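Local coordinates for C381 turret protein (Sulfolobus turreted icosahedral virus, PDB 4IND) that probably builds the turrets of an archaeal icosahedral virus by assembling five copies of a chain of three jelly-roll domains, at residues I82-Y87 / F116-I121; V94-F99 / Q133-L138; Y301-G306 / T368-Y373. All blocks are in the same frame, centred on the assembly; numbering follows the deposited sequence.

Contact 1 (I82-Y87 / F116-I121); sequences IRIKVY and FEIYDI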
loop_
_atom_site.group_PDB
_atom_site.type_symbol
_atom_site.label_atom_id
_atom_site.label_comp_id
_atom_site.label_asym_id
_atom_site.label_seq_id
_atom_site.Cartn_x
_atom_site.Cartn_y
_atom_site.Cartn_z
ATOM N N ILE A 82 -10.899 -5.314 22.469
ATOM C CA ILE A 82 -12.211 -5.700 22.981
ATOM C C ILE A 82 -12.793 -4.513 23.743
ATOM O O ILE A 82 -12.098 -3.881 24.554
ATOM C CB ILE A 82 -12.083 -6.905 23.897
ATOM C CG1 ILE A 82 -11.805 -8.153 23.050
ATOM C CG2 ILE A 82 -13.333 -7.088 24.753
ATOM C CD1 ILE A 82 -11.429 -9.362 23.854
ATOM N N ARG A 83 -14.052 -4.191 23.461
ATOM C CA ARG A 83 -14.780 -3.210 24.254
ATOM C C ARG A 83 -16.007 -3.885 24.849
ATOM O O ARG A 83 -16.802 -4.504 24.136
ATOM C CB ARG A 83 -15.155 -1.991 23.411
ATOM C CG ARG A 83 -13.945 -1.086 23.054
ATOM C CD ARG A 83 -14.303 -0.094 21.977
ATOM N NE ARG A 83 -14.597 -0.769 20.718
ATOM C CZ ARG A 83 -15.325 -0.248 19.738
ATOM N NH1 ARG A 83 -15.841 0.967 19.863
ATOM N NH2 ARG A 83 -15.537 -0.949 18.636
ATOM N N ILE A 84 -16.152 -3.775 26.162
ATOM C CA ILE A 84 -17.361 -4.270 26.821
ATOM C C ILE A 84 -18.086 -3.099 27.455
ATOM O O ILE A 84 -17.559 -2.480 28.374
ATOM C CB ILE A 84 -17.041 -5.291 27.924
ATOM C CG1 ILE A 84 -15.954 -6.268 27.470
ATOM C CG2 ILE A 84 -18.328 -6.072 28.317
ATOM C CD1 ILE A 84 -15.594 -7.346 28.518
ATOM N N LYS A 85 -19.292 -2.784 26.980
ATOM C CA LYS A 85 -20.059 -1.700 27.596
ATOM C C LYS A 85 -20.796 -2.275 28.781
ATOM O O LYS A 85 -21.595 -3.213 28.643
ATOM C CB LYS A 85 -21.076 -1.071 26.631
ATOM C CG LYS A 85 -21.764 0.155 27.260
ATOM C CD LYS A 85 -22.867 0.763 26.361
ATOM C CE LYS A 85 -22.278 1.458 25.146
ATOM N NZ LYS A 85 -21.433 2.611 25.525
ATOM N N VAL A 86 -20.532 -1.738 29.962
ATOM C CA VAL A 86 -21.208 -2.278 31.155
ATOM C C VAL A 86 -21.842 -1.156 31.959
ATOM O O VAL A 86 -21.557 0.024 31.739
ATOM C CB VAL A 86 -20.249 -3.078 32.078
ATOM C CG1 VAL A 86 -19.603 -4.235 31.337
ATOM C CG2 VAL A 86 -19.189 -2.149 32.661
ATOM N N TYR A 87 -22.708 -1.524 32.898
ATOM C CA TYR A 87 -23.307 -0.570 33.802
ATOM C C TYR A 87 -23.323 -1.179 35.208
ATOM O O TYR A 87 -23.811 -2.300 35.422
ATOM C CB TYR A 87 -24.735 -0.183 33.373
ATOM C CG TYR A 87 -25.393 0.761 34.359
ATOM C CD1 TYR A 87 -25.178 2.124 34.282
ATOM C CD2 TYR A 87 -26.225 0.284 35.378
ATOM C CE1 TYR A 87 -25.770 2.996 35.175
ATOM C CE2 TYR A 87 -26.831 1.155 36.289
ATOM C CZ TYR A 87 -26.587 2.512 36.184
ATOM O OH TYR A 87 -27.161 3.407 37.071
ATOM N N PHE A 116 -19.776 2.212 31.994
ATOM C CA PHE A 116 -18.313 2.151 31.912
ATOM C C PHE A 116 -17.905 1.320 30.707
ATOM O O PHE A 116 -18.594 0.349 30.364
ATOM C CB PHE A 116 -17.772 1.490 33.176
ATOM C CG PHE A 116 -16.265 1.529 33.309
ATOM C CD1 PHE A 116 -15.645 2.575 33.982
ATOM C CD2 PHE A 116 -15.482 0.502 32.816
ATOM C CE1 PHE A 116 -14.259 2.603 34.139
ATOM C CE2 PHE A 116 -14.092 0.517 32.959
ATOM C CZ PHE A 116 -13.480 1.570 33.624
ATOM N N GLU A 117 -16.793 1.693 30.075
ATOM C CA GLU A 117 -16.254 0.956 28.929
ATOM C C GLU A 117 -15.048 0.164 29.394
ATOM O O GLU A 117 -14.018 0.728 29.759
ATOM C CB GLU A 117 -15.800 1.924 27.832
ATOM C CG GLU A 117 -16.867 2.895 27.390
ATOM C CD GLU A 117 -17.811 2.251 26.422
ATOM O OE1 GLU A 117 -17.309 1.493 25.573
ATOM O OE2 GLU A 117 -19.034 2.485 26.512
ATOM N N ILE A 118 -15.174 -1.150 29.407
ATOM C CA ILE A 118 -14.031 -2.012 29.683
ATOM C C ILE A 118 -13.266 -2.209 28.380
ATOM O O ILE A 118 -13.822 -2.738 27.423
ATOM C CB ILE A 118 -14.507 -3.398 30.201
ATOM C CG1 ILE A 118 -15.190 -3.245 31.578
ATOM C CG2 ILE A 118 -13.348 -4.368 30.303
ATOM C CD1 ILE A 118 -15.875 -4.515 32.061
ATOM N N TYR A 119 -11.996 -1.800 28.336
ATOM C CA TYR A 119 -11.171 -2.058 27.156
ATOM C C TYR A 119 -10.290 -3.248 27.447
ATOM O O TYR A 119 -9.768 -3.385 28.556
ATOM C CB TYR A 119 -10.273 -0.848 26.828
ATOM C CG TYR A 119 -11.043 0.400 26.512
ATOM C CD1 TYR A 119 -11.269 0.800 25.196
ATOM C CD2 TYR A 119 -11.553 1.181 27.528
ATOM C CE1 TYR A 119 -11.988 1.963 24.913
ATOM C CE2 TYR A 119 -12.257 2.328 27.254
ATOM C CZ TYR A 119 -12.484 2.711 25.951
ATOM O OH TYR A 119 -13.211 3.870 25.722
ATOM N N ASP A 120 -10.086 -4.100 26.450
ATOM C CA ASP A 120 -9.197 -5.231 26.644
ATOM C C ASP A 120 -8.463 -5.533 25.354
ATOM O O ASP A 120 -8.827 -5.040 24.270
ATOM C CB ASP A 120 -9.991 -6.456 27.110
ATOM C CG ASP A 120 -9.201 -7.336 28.055
ATOM O OD1 ASP A 120 -7.952 -7.302 27.989
ATOM O OD2 ASP A 120 -9.815 -8.057 28.891
ATOM N N ILE A 121 -7.413 -6.331 25.465
ATOM C CA ILE A 121 -6.593 -6.627 24.299
ATOM C C ILE A 121 -6.434 -8.137 24.226
ATOM O O ILE A 121 -6.208 -8.797 25.249
ATOM C CB ILE A 121 -5.240 -5.946 24.399
ATOM C CG1 ILE A 121 -5.431 -4.423 24.424
ATOM C CG2 ILE A 121 -4.345 -6.377 23.230
ATOM C CD1 ILE A 121 -4.177 -3.644 24.778
#
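Strands 78-88 and 114-124 are antiparallel neighbours in a four-stranded sheet of the first jelly roll, and their segments run at 158° to one another, 4.6 Å between axes. Six backbone hydrogen bonds, two each for I82-D120, I84-I118 and V86-F116, fix the register. I82 N reaches D120 O at 2.8 Å from above the carbonyl plane, whereas D120 N lies in the plane of the I82 carbonyl, on a lone pair. V86 N meets F116 O nearly along the C=O axis.

On the face of I82, I84, V86, F116, I118 and D120, I84 and I118 lie side by side with CB atoms 3.9 Å apart, while I118 CD1 reaches diagonally to V86 CG1 at 3.8 Å. D120 CB packs beside I82 CB, and its carboxylate accepts from F100 N (OD1) and from F99 N and Y130 OH (OD2). Y130 touches I82 and I84, and I132 touches I118 and D120, so this face looks toward strand 130-134 of another sheet.

The other face carries the charged R83, K85 and E117 beside the Y119 ring. R83 CG crosses obliquely to Y119 CD1, and its guanidinium bonds L75 O of the second subunit. K85 bends at its last two torsions, and E117 at chi2 (-80°). K85 NZ, also paired with E115 and with D72 of the second subunit, thereby meets the syn lone pair of E117 OE2 at 2.6 Å.

Contact 2 (V94-F99 / Q133-L138); sequences VTVTPF and QLPPGL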
loop_
_atom_site.group_PDB
_atom_site.type_symbol
_atom_site.label_atom_id
_atom_site.label_comp_id
_atom_site.label_asym_id
_atom_site.label_seq_id
_atom_site.Cartn_x
_atom_site.Cartn_y
_atom_site.Cartn_z
ATOM N N VAL A 94 -17.005 -1.444 41.862
ATOM C CA VAL A 94 -16.535 -2.802 41.640
ATOM C C VAL A 94 -15.293 -2.733 40.775
ATOM O O VAL A 94 -15.059 -1.728 40.119
ATOM C CB VAL A 94 -17.617 -3.677 40.968
ATOM C CG1 VAL A 94 -18.879 -3.705 41.845
ATOM C CG2 VAL A 94 -17.947 -3.168 39.572
ATOM N N THR A 95 -14.494 -3.795 40.790
ATOM C CA THR A 95 -13.273 -3.810 40.002
ATOM C C THR A 95 -13.304 -4.949 38.992
ATOM O O THR A 95 -13.969 -5.975 39.191
ATOM C CB THR A 95 -12.010 -3.891 40.877
ATOM O OG1 THR A 95 -11.882 -5.210 41.399
ATOM C CG2 THR A 95 -12.076 -2.905 42.030
ATOM N N VAL A 96 -12.611 -4.749 37.885
ATOM C CA VAL A 96 -12.494 -5.773 36.867
ATOM C C VAL A 96 -11.013 -5.885 36.543
ATOM O O VAL A 96 -10.276 -4.890 36.632
ATOM C CB VAL A 96 -13.308 -5.379 35.620
ATOM C CG1 VAL A 96 -12.759 -6.051 34.392
ATOM C CG2 VAL A 96 -14.795 -5.721 35.811
ATOM N N THR A 97 -10.573 -7.089 36.197
ATOM C CA THR A 97 -9.181 -7.325 35.838
ATOM C C THR A 97 -9.078 -7.687 34.363
ATOM O O THR A 97 -9.385 -8.822 33.976
ATOM C CB THR A 97 -8.587 -8.455 36.700
ATOM O OG1 THR A 97 -8.742 -8.124 38.091
ATOM C CG2 THR A 97 -7.110 -8.676 36.382
ATOM N N PRO A 98 -8.645 -6.728 33.513
ATOM C CA PRO A 98 -8.616 -7.049 32.084
ATOM C C PRO A 98 -7.603 -8.135 31.766
ATOM O O PRO A 98 -6.606 -8.283 32.478
ATOM C CB PRO A 98 -8.258 -5.698 31.418
ATOM C CG PRO A 98 -7.620 -4.908 32.472
ATOM C CD PRO A 98 -8.293 -5.320 33.769
ATOM N N PHE A 99 -7.866 -8.882 30.695
ATOM C CA PHE A 99 -7.006 -9.964 30.245
ATOM C C PHE A 99 -5.642 -9.446 29.767
ATOM O O PHE A 99 -4.601 -9.874 30.259
ATOM C CB PHE A 99 -7.746 -10.715 29.125
ATOM C CG PHE A 99 -7.058 -11.967 28.636
ATOM C CD1 PHE A 99 -6.858 -13.048 29.488
ATOM C CD2 PHE A 99 -6.679 -12.092 27.303
ATOM C CE1 PHE A 99 -6.250 -14.235 29.022
ATOM C CE2 PHE A 99 -6.076 -13.273 26.832
ATOM C CZ PHE A 99 -5.866 -14.341 27.693
ATOM N N GLN A 133 -13.339 -12.001 34.177
ATOM C CA GLN A 133 -14.394 -12.186 35.170
ATOM C C GLN A 133 -15.160 -10.889 35.362
ATOM O O GLN A 133 -14.588 -9.795 35.298
ATOM C CB GLN A 133 -13.814 -12.649 36.511
ATOM C CG GLN A 133 -13.242 -14.046 36.505
ATOM C CD GLN A 133 -12.928 -14.544 37.908
ATOM O OE1 GLN A 133 -13.626 -14.220 38.864
ATOM N NE2 GLN A 133 -11.858 -15.312 38.038
ATOM N N LEU A 134 -16.461 -11.020 35.608
ATOM C CA LEU A 134 -17.338 -9.878 35.817
ATOM C C LEU A 134 -18.064 -10.062 37.132
ATOM O O LEU A 134 -18.711 -11.085 37.336
ATOM C CB LEU A 134 -18.346 -9.777 34.663
ATOM C CG LEU A 134 -17.733 -9.680 33.262
ATOM C CD1 LEU A 134 -18.784 -9.849 32.174
ATOM C CD2 LEU A 134 -16.971 -8.378 33.091
ATOM N N PRO A 135 -17.971 -9.071 38.033
ATOM C CA PRO A 135 -18.565 -9.187 39.375
ATOM C C PRO A 135 -20.077 -8.982 39.384
ATOM O O PRO A 135 -20.636 -8.368 38.466
ATOM C CB PRO A 135 -17.880 -8.047 40.167
ATOM C CG PRO A 135 -17.553 -7.032 39.117
ATOM C CD PRO A 135 -17.197 -7.824 37.869
ATOM N N PRO A 136 -20.742 -9.491 40.430
ATOM C CA PRO A 136 -22.182 -9.317 40.644
ATOM C C PRO A 136 -22.626 -7.860 40.545
ATOM O O PRO A 136 -21.955 -6.958 41.068
ATOM C CB PRO A 136 -22.382 -9.832 42.072
ATOM C CG PRO A 136 -21.296 -10.835 42.246
ATOM C CD PRO A 136 -20.110 -10.266 41.519
ATOM N N GLY A 137 -23.762 -7.628 39.885
ATOM C CA GLY A 137 -24.315 -6.286 39.825
ATOM C C GLY A 137 -23.930 -5.549 38.550
ATOM O O GLY A 137 -24.491 -4.500 38.255
ATOM N N LEU A 138 -22.982 -6.091 37.792
ATOM C CA LEU A 138 -22.625 -5.474 36.506
ATOM C C LEU A 138 -23.624 -5.916 35.442
ATOM O O LEU A 138 -23.859 -7.111 35.252
ATOM C CB LEU A 138 -21.227 -5.888 36.065
ATOM C CG LEU A 138 -20.019 -5.021 36.355
ATOM C CD1 LEU A 138 -18.885 -5.437 35.413
ATOM C CD2 LEU A 138 -20.335 -3.518 36.235
HETATM O O HOH W 1 -12.286 -9.362 36.257
HETATM O O HOH W 2 -10.812 -11.421 34.990
#
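V94 lays its CB against CG of the P135 ring at 3.8 Å, the two side chains crossing obliquely where strand 94-96 passes the type II beta turn P135-L138 of the first jelly-roll domain. P135 CG also lies 3.7 Å from T95 O, so it touches both the V94 side chain and the T95 backbone. V96 comes to the same proline from another quarter: its CG2, anti to the carbonyl carbon, meets P135 CD at 3.8 Å, and the side chains cross at about a right angle.

L138, at the end of the turn, spreads its two methyls over both valines. CD1 approaches V96 CG2, and CD2 slides past V94 CG2 in the opposite direction, each at 4.1 Å. The turn itself is closed by a weak L138 N to P135 O bond; G137 at its third position has a positive phi of 96°, as a type II turn requires. Further inward, I118 touches both V96 and L134, and V86 touches L138, which places the apolar patch over the sheet of strands 78-88 and 114-124.

The CA atoms of V96 and L134 are 6.4 Å apart, and next to them two waters bridge the backbones of T97 and Q133. One joins Q133 N to T97 O. The other accepts from T97 N and donates to Q133 O, 2.5 Å from that oxygen.

Contact 3 (Y301-G306 / T368-Y373); sequences YASVSG and TLILVY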
loop_
_atom_site.group_PDB
_atom_site.type_symbol
_atom_site.label_atom_id
_atom_site.label_comp_id
_atom_site.label_asym_id
_atom_site.label_seq_id
_atom_site.Cartn_x
_atom_site.Cartn_y
_atom_site.Cartn_z
ATOM N N TYR A 301 28.086 10.696 7.314
ATOM C CA TYR A 301 29.409 11.226 6.978
ATOM C C TYR A 301 30.327 11.194 8.187
ATOM O O TYR A 301 29.898 11.465 9.310
ATOM C CB TYR A 301 29.276 12.663 6.499
ATOM C CG TYR A 301 30.604 13.340 6.175
ATOM C CD1 TYR A 301 31.247 13.101 4.968
ATOM C CD2 TYR A 301 31.185 14.238 7.064
ATOM C CE1 TYR A 301 32.465 13.732 4.661
ATOM C CE2 TYR A 301 32.394 14.871 6.779
ATOM C CZ TYR A 301 33.030 14.609 5.575
ATOM O OH TYR A 301 34.227 15.239 5.273
ATOM N N ALA A 302 31.591 10.858 7.957
ATOM C CA ALA A 302 32.589 10.887 9.019
ATOM C C ALA A 302 33.945 11.314 8.487
ATOM O O ALA A 302 34.308 11.014 7.346
ATOM C CB ALA A 302 32.691 9.538 9.721
ATOM N N SER A 303 34.697 12.016 9.323
ATOM C CA SER A 303 36.012 12.494 8.936
ATOM C C SER A 303 36.898 12.553 10.169
ATOM O O SER A 303 36.418 12.784 11.281
ATOM C CB SER A 303 35.896 13.882 8.317
ATOM O OG SER A 303 37.126 14.290 7.775
ATOM N N VAL A 304 38.186 12.319 9.982
ATOM C CA VAL A 304 39.135 12.421 11.092
ATOM C C VAL A 304 40.256 13.362 10.692
ATOM O O VAL A 304 40.830 13.225 9.611
ATOM C CB VAL A 304 39.714 11.050 11.489
ATOM C CG1 VAL A 304 40.783 11.211 12.563
ATOM C CG2 VAL A 304 38.593 10.129 11.982
ATOM N N SER A 305 40.550 14.335 11.554
ATOM C CA SER A 305 41.671 15.224 11.333
ATOM C C SER A 305 42.735 14.915 12.358
ATOM O O SER A 305 42.437 14.422 13.454
ATOM C CB SER A 305 41.246 16.684 11.444
ATOM O OG SER A 305 40.691 16.947 12.715
ATOM N N GLY A 306 43.979 15.188 11.994
ATOM C CA GLY A 306 45.092 15.005 12.904
ATOM C C GLY A 306 45.816 13.695 12.690
ATOM O O GLY A 306 46.726 13.358 13.445
ATOM N N THR A 368 40.776 14.089 15.878
ATOM C CA THR A 368 39.423 14.564 16.092
ATOM C C THR A 368 38.502 13.969 15.056
ATOM O O THR A 368 38.734 14.122 13.854
ATOM C CB THR A 368 39.360 16.092 16.037
ATOM O OG1 THR A 368 40.164 16.634 17.093
ATOM C CG2 THR A 368 37.919 16.577 16.202
ATOM N N LEU A 369 37.469 13.275 15.538
ATOM C CA LEU A 369 36.465 12.679 14.696
ATOM C C LEU A 369 35.310 13.663 14.569
ATOM O O LEU A 369 34.876 14.247 15.553
ATOM C CB LEU A 369 35.955 11.383 15.334
ATOM C CG LEU A 369 34.728 10.738 14.698
ATOM C CD1 LEU A 369 35.082 10.216 13.329
ATOM C CD2 LEU A 369 34.161 9.613 15.584
ATOM N N ILE A 370 34.832 13.868 13.350
ATOM C CA ILE A 370 33.560 14.540 13.166
ATOM C C ILE A 370 32.614 13.551 12.507
ATOM O O ILE A 370 33.030 12.688 11.719
ATOM C CB ILE A 370 33.668 15.838 12.350
ATOM C CG1 ILE A 370 33.997 15.537 10.896
ATOM C CG2 ILE A 370 34.714 16.773 12.930
ATOM C CD1 ILE A 370 34.379 16.776 10.120
ATOM N N LEU A 371 31.343 13.672 12.850
ATOM C CA LEU A 371 30.346 12.710 12.429
ATOM C C LEU A 371 29.032 13.450 12.216
ATOM O O LEU A 371 28.669 14.328 13.008
ATOM C CB LEU A 371 30.218 11.626 13.500
ATOM C CG LEU A 371 29.126 10.575 13.346
ATOM C CD1 LEU A 371 29.372 9.749 12.094
ATOM C CD2 LEU A 371 29.074 9.687 14.583
ATOM N N VAL A 372 28.356 13.144 11.110
ATOM C CA VAL A 372 26.993 13.603 10.906
ATOM C C VAL A 372 26.114 12.374 10.951
ATOM O O VAL A 372 26.369 11.405 10.235
ATOM C CB VAL A 372 26.819 14.300 9.552
ATOM C CG1 VAL A 372 25.353 14.629 9.335
ATOM C CG2 VAL A 372 27.668 15.568 9.506
ATOM N N TYR A 373 25.080 12.412 11.787
ATOM C CA TYR A 373 24.192 11.255 11.930
ATOM C C TYR A 373 22.779 11.725 12.187
ATOM O O TYR A 373 22.563 12.864 12.643
ATOM C CB TYR A 373 24.653 10.369 13.087
ATOM C CG TYR A 373 24.404 10.978 14.447
ATOM C CD1 TYR A 373 23.227 10.729 15.135
ATOM C CD2 TYR A 373 25.346 11.805 15.046
ATOM C CE1 TYR A 373 22.998 11.282 16.383
ATOM C CE2 TYR A 373 25.122 12.363 16.296
ATOM C CZ TYR A 373 23.943 12.104 16.947
ATOM O OH TYR A 373 23.704 12.652 18.179
#
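Five hydrogen bonds of ordinary length and one weak one, Y301 N to V372 O at 3.5 Å, join these antiparallel strands, whose axes run at 167°. S303 and I370 form the central hydrogen-bonded pair: I370 N meets S303 O at 2.8 Å, nearly along the C=O axis. T368 and S305 are likewise doubly bonded. CA-H...O contacts of A302, V304, L369 and L371 occupy the intervening non-hydrogen-bonded pairs.

Side chains follow this register. On one face I370 CG1 takes the crowded position between its backbone N and carbonyl carbon (chi1 69°), which brings it over S303 CB at 3.6 Å. I370 CD1 lies farther on, at the edge of the Y301 ring near its plane, 4.3 Å from CE2. On the other face both leucines turn CG anti to the backbone N, and a chi2 near +65° in each brings CD1 toward the neighbouring strand. L371 CD1 reaches Y301 O at 3.3 Å, and L369 CD1 meets V304 CG2 at 3.8 Å, crossing obliquely.

A second shell holds the polar ends: T368 OG1 bonds S275 OG, and S303 OG bonds S338 O. P341, A335 and W331 of the second subunit pack on Y301, I370 and V372, so this face meets a neighbour in the pentamer. The opposite face is covered by strands 283-289 and 311-319 of the partner sheet of the third jelly roll, while strand 365-377 continues its own sheet to strand 266-278.

From the N terminus, strand 78-88 opens contact 1 and strand 94-96 opens contact 2; strand 114-124 then closes the first over a 28-residue loop, and 133-138 closes the second over 33 residues. The two therefore cross rather than nest. Their centres lie 10 Å apart, and they touch directly where D120 OD2 probably accepts a hydrogen bond from F99 N, tying a sheet strand of the first domain to the loop that follows strand 94-96. Contact 3 follows in series, closing 61 residues and pairing strands 295-305 and 365-377, the middle strands of one sheet of the third domain. Its centre is 55 Å from that of contact 1, yet both touch the second subunit.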